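Local coordinates for KP6 killer toxin subunit alpha (Ustilago maydis virus P6, PDB 4GVB), which is the receptor-recognising subunit of a secreted two-chain viral killer toxin that is lethal to sensitive fungal cells of the same or related species, at residues C5-C18 / G49-F61. Numbering follows the deposited sequence.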
# COMPACT_ATOMS: atom_id res chain seq x y z
N CYS A 5 -7.18 -19.87 13.59
CA CYS A 5 -6.69 -18.52 13.30
C CYS A 5 -7.23 -17.94 11.99
O CYS A 5 -7.86 -16.88 11.97
CB CYS A 5 -5.16 -18.48 13.32
SG CYS A 5 -4.54 -16.80 13.06
N ALA A 6 -7.00 -18.64 10.88
CA ALA A 6 -7.51 -18.17 9.59
C ALA A 6 -9.03 -18.11 9.57
O ALA A 6 -9.64 -17.23 8.94
CB ALA A 6 -6.98 -19.08 8.45
N GLY A 7 -9.66 -19.03 10.29
CA GLY A 7 -11.10 -19.15 10.26
C GLY A 7 -11.79 -18.20 11.22
O GLY A 7 -12.92 -17.79 10.96
N PHE A 8 -11.12 -17.84 12.32
CA PHE A 8 -11.78 -17.13 13.42
C PHE A 8 -10.92 -16.07 14.09
O PHE A 8 -11.38 -15.36 14.97
CB PHE A 8 -12.26 -18.15 14.48
CG PHE A 8 -13.12 -19.25 13.93
CD1 PHE A 8 -14.50 -19.12 13.88
CD2 PHE A 8 -12.55 -20.42 13.45
CE1 PHE A 8 -15.28 -20.13 13.35
CE2 PHE A 8 -13.32 -21.41 12.91
CZ PHE A 8 -14.69 -21.28 12.87
N GLY A 9 -9.65 -15.99 13.70
CA GLY A 9 -8.73 -15.09 14.38
C GLY A 9 -8.56 -15.52 15.82
O GLY A 9 -8.33 -14.70 16.70
N LEU A 10 -8.67 -16.83 16.04
CA LEU A 10 -8.46 -17.43 17.36
C LEU A 10 -7.21 -18.30 17.35
O LEU A 10 -6.90 -18.93 16.35
CB LEU A 10 -9.70 -18.26 17.77
CG LEU A 10 -11.06 -17.53 17.79
CD1 LEU A 10 -12.22 -18.47 18.13
CD2 LEU A 10 -11.04 -16.33 18.73
N SER A 11 -6.49 -18.33 18.46
CA SER A 11 -5.27 -19.12 18.56
C SER A 11 -4.22 -18.69 17.54
O SER A 11 -3.41 -19.51 17.11
CB SER A 11 -5.57 -20.62 18.39
OG SER A 11 -6.60 -21.03 19.28
N CYS A 12 -4.24 -17.43 17.14
CA CYS A 12 -3.14 -16.88 16.36
C CYS A 12 -1.96 -16.67 17.30
O CYS A 12 -2.11 -16.68 18.53
CB CYS A 12 -3.55 -15.58 15.68
SG CYS A 12 -5.07 -15.71 14.72
N LYS A 13 -0.78 -16.51 16.72
CA LYS A 13 0.43 -16.32 17.51
C LYS A 13 1.04 -14.94 17.29
O LYS A 13 1.76 -14.43 18.14
CB LYS A 13 1.44 -17.42 17.20
CG LYS A 13 0.87 -18.81 17.43
CD LYS A 13 1.92 -19.90 17.33
CE LYS A 13 1.34 -21.23 17.79
NZ LYS A 13 2.35 -22.15 18.39
N TRP A 14 0.73 -14.34 16.15
CA TRP A 14 1.29 -13.04 15.80
C TRP A 14 0.21 -12.12 15.28
O TRP A 14 -0.77 -12.56 14.67
CB TRP A 14 2.38 -13.21 14.75
CG TRP A 14 3.51 -14.10 15.16
CD1 TRP A 14 3.77 -15.37 14.73
CD2 TRP A 14 4.55 -13.77 16.08
NE1 TRP A 14 4.90 -15.86 15.33
CE2 TRP A 14 5.40 -14.89 16.17
CE3 TRP A 14 4.84 -12.64 16.85
CZ2 TRP A 14 6.53 -14.91 16.99
CZ3 TRP A 14 5.96 -12.66 17.67
CH2 TRP A 14 6.79 -13.79 17.73
N GLU A 15 0.38 -10.82 15.53
CA GLU A 15 -0.54 -9.80 15.05
C GLU A 15 0.30 -8.65 14.54
O GLU A 15 0.90 -7.93 15.33
CB GLU A 15 -1.41 -9.32 16.19
CG GLU A 15 -2.23 -8.09 15.88
CD GLU A 15 -3.11 -7.73 17.04
OE1 GLU A 15 -2.91 -8.34 18.12
OE2 GLU A 15 -4.00 -6.87 16.88
N CYS A 16 0.36 -8.48 13.21
CA CYS A 16 1.34 -7.55 12.61
C CYS A 16 0.67 -6.51 11.73
O CYS A 16 -0.44 -6.71 11.26
CB CYS A 16 2.36 -8.33 11.77
SG CYS A 16 3.36 -9.55 12.63
N TRP A 17 1.36 -5.39 11.51
CA TRP A 17 0.85 -4.35 10.62
C TRP A 17 1.96 -3.48 10.03
O TRP A 17 3.05 -3.35 10.60
CB TRP A 17 -0.19 -3.46 11.31
CG TRP A 17 0.29 -2.74 12.53
CD1 TRP A 17 0.77 -1.45 12.60
CD2 TRP A 17 0.33 -3.24 13.87
NE1 TRP A 17 1.11 -1.14 13.89
CE2 TRP A 17 0.85 -2.22 14.70
CE3 TRP A 17 -0.01 -4.47 14.45
CZ2 TRP A 17 1.02 -2.39 16.07
CZ3 TRP A 17 0.17 -4.63 15.82
CH2 TRP A 17 0.69 -3.60 16.61
N CYS A 18 1.66 -2.88 8.88
CA CYS A 18 2.58 -1.93 8.26
C CYS A 18 2.51 -0.57 8.98
O CYS A 18 1.44 -0.15 9.39
CB CYS A 18 2.23 -1.75 6.78
SG CYS A 18 2.40 -3.26 5.80
N GLY A 49 -7.45 -3.28 11.59
CA GLY A 49 -6.59 -3.24 10.43
C GLY A 49 -5.25 -3.93 10.64
O GLY A 49 -4.23 -3.42 10.20
N HIS A 50 -5.27 -5.09 11.31
CA HIS A 50 -4.05 -5.87 11.59
C HIS A 50 -4.10 -7.24 10.90
O HIS A 50 -5.18 -7.72 10.53
CB HIS A 50 -3.86 -6.08 13.09
CG HIS A 50 -3.66 -4.81 13.86
ND1 HIS A 50 -3.87 -4.72 15.22
CD2 HIS A 50 -3.26 -3.58 13.46
CE1 HIS A 50 -3.60 -3.49 15.62
NE2 HIS A 50 -3.23 -2.78 14.57
N CYS A 51 -2.92 -7.85 10.71
CA CYS A 51 -2.83 -9.16 10.08
C CYS A 51 -2.36 -10.21 11.07
O CYS A 51 -1.27 -10.10 11.64
CB CYS A 51 -1.87 -9.15 8.88
SG CYS A 51 -1.98 -10.65 7.82
N LEU A 52 -3.17 -11.24 11.24
CA LEU A 52 -2.91 -12.28 12.22
C LEU A 52 -2.55 -13.60 11.54
O LEU A 52 -3.02 -13.88 10.44
CB LEU A 52 -4.11 -12.44 13.17
CG LEU A 52 -4.27 -11.29 14.17
CD1 LEU A 52 -4.81 -10.05 13.49
CD2 LEU A 52 -5.18 -11.67 15.34
N PHE A 53 -1.69 -14.38 12.18
CA PHE A 53 -1.37 -15.71 11.73
C PHE A 53 -0.78 -16.60 12.84
O PHE A 53 -0.22 -16.11 13.84
CB PHE A 53 -0.46 -15.72 10.47
CG PHE A 53 0.52 -14.57 10.40
CD1 PHE A 53 1.68 -14.57 11.17
CD2 PHE A 53 0.27 -13.49 9.56
CE1 PHE A 53 2.57 -13.50 11.11
CE2 PHE A 53 1.17 -12.42 9.49
CZ PHE A 53 2.31 -12.42 10.27
N SER A 54 -0.91 -17.90 12.64
CA SER A 54 -0.38 -18.87 13.59
C SER A 54 1.03 -19.25 13.17
O SER A 54 1.98 -19.13 13.95
CB SER A 54 -1.29 -20.11 13.66
OG SER A 54 -0.73 -21.10 14.51
N ASP A 55 1.18 -19.71 11.94
CA ASP A 55 2.52 -19.94 11.41
C ASP A 55 3.27 -18.60 11.44
O ASP A 55 2.65 -17.54 11.38
CB ASP A 55 2.46 -20.52 10.00
CG ASP A 55 1.98 -21.96 9.97
OD1 ASP A 55 1.97 -22.62 11.03
OD2 ASP A 55 1.63 -22.45 8.87
N ASP A 56 4.58 -18.66 11.53
CA ASP A 56 5.37 -17.44 11.63
C ASP A 56 5.59 -16.83 10.25
O ASP A 56 6.59 -17.11 9.59
CB ASP A 56 6.72 -17.73 12.29
CG ASP A 56 7.49 -16.47 12.59
OD1 ASP A 56 7.04 -15.39 12.16
OD2 ASP A 56 8.54 -16.56 13.25
N LEU A 57 4.65 -16.00 9.82
CA LEU A 57 4.71 -15.38 8.51
C LEU A 57 5.30 -13.97 8.59
O LEU A 57 5.14 -13.16 7.67
CB LEU A 57 3.31 -15.31 7.89
CG LEU A 57 2.55 -16.63 7.79
CD1 LEU A 57 1.18 -16.42 7.14
CD2 LEU A 57 3.33 -17.68 7.02
N ARG A 58 5.95 -13.66 9.71
CA ARG A 58 6.50 -12.32 9.93
C ARG A 58 7.46 -11.87 8.83
O ARG A 58 7.42 -10.71 8.36
CB ARG A 58 7.17 -12.22 11.31
CG ARG A 58 6.20 -12.11 12.49
CD ARG A 58 6.95 -12.10 13.82
NE ARG A 58 7.74 -13.32 13.97
CZ ARG A 58 8.60 -13.54 14.96
NH1 ARG A 58 8.78 -12.62 15.89
NH2 ARG A 58 9.28 -14.68 15.01
N ASN A 59 8.34 -12.76 8.41
CA ASN A 59 9.34 -12.39 7.41
C ASN A 59 8.68 -12.04 6.08
O ASN A 59 9.01 -11.03 5.46
CB ASN A 59 10.34 -13.51 7.20
CG ASN A 59 11.62 -13.03 6.54
OD1 ASN A 59 12.15 -11.96 6.88
ND2 ASN A 59 12.13 -13.81 5.59
N GLN A 60 7.79 -12.92 5.63
CA GLN A 60 7.03 -12.69 4.42
C GLN A 60 6.25 -11.38 4.51
O GLN A 60 6.34 -10.54 3.62
CB GLN A 60 6.05 -13.85 4.15
CG GLN A 60 6.72 -15.18 3.80
CD GLN A 60 7.14 -16.01 5.03
OE1 GLN A 60 7.23 -15.49 6.15
NE2 GLN A 60 7.40 -17.29 4.81
N PHE A 61 5.49 -11.20 5.59
CA PHE A 61 4.70 -9.99 5.73
C PHE A 61 5.60 -8.76 5.71
O PHE A 61 5.26 -7.72 5.12
CB PHE A 61 3.85 -10.04 7.01
CG PHE A 61 2.91 -8.89 7.12
CD1 PHE A 61 1.79 -8.83 6.32
CD2 PHE A 61 3.14 -7.87 8.03
CE1 PHE A 61 0.91 -7.77 6.40
CE2 PHE A 61 2.27 -6.79 8.11
CZ PHE A 61 1.15 -6.75 7.30
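W14 and R58 stack flat across this contact, where antiparallel strands 14-18 and 50-53 pair in mid-sheet. The guanidinium lies over one face of the indole six-membered ring, planes 16° apart and R58 CZ 3.5 Å from the ring centroid, a cation-pi pair. A bend at chi3 (-59°) folds the arginine over the ring, with CD on the same face. D56 fixes the group's rotation: R58 NE reaches D56 OD1 at 2.8 Å and R58 NH2 D56 OD2 at 2.7 Å, a side-on salt bridge. D56 OD1 also takes R58 N from the other face of the carboxylate, closing an Asx turn at helix 58-67.

The tight part lies between the strands and on the sheet face carrying C16 and F53. C16 N donates to C51 O and C51 N to C16 O, each at 2.8 Å, while K13 N and W14 N each donate to F53 O in a classic beta bulge. C16 SG sits 3.9 Å from F53 CZ, and C16 CB packs on F61. Disulfides tie C16 to C74 and C18 to C65, while the C5-C12 bridge packs against L52 and F53.

On the other sheet face, W17 and H50 form an offset stack. Extended E15, CG anti to its N (chi1 169°), brings OE2 in the ring plane to H50 ND1 at 2.7 Å; E26 holds H50 NE2. The solvent side is looser: exposed K13 passes CD along S54 O before its end leads away. The E15 and E26 carboxylates probably raise the basicity of H50; the disulfides cross-link this small secreted subunit, and sulfur-aromatic contacts add non-covalent packing.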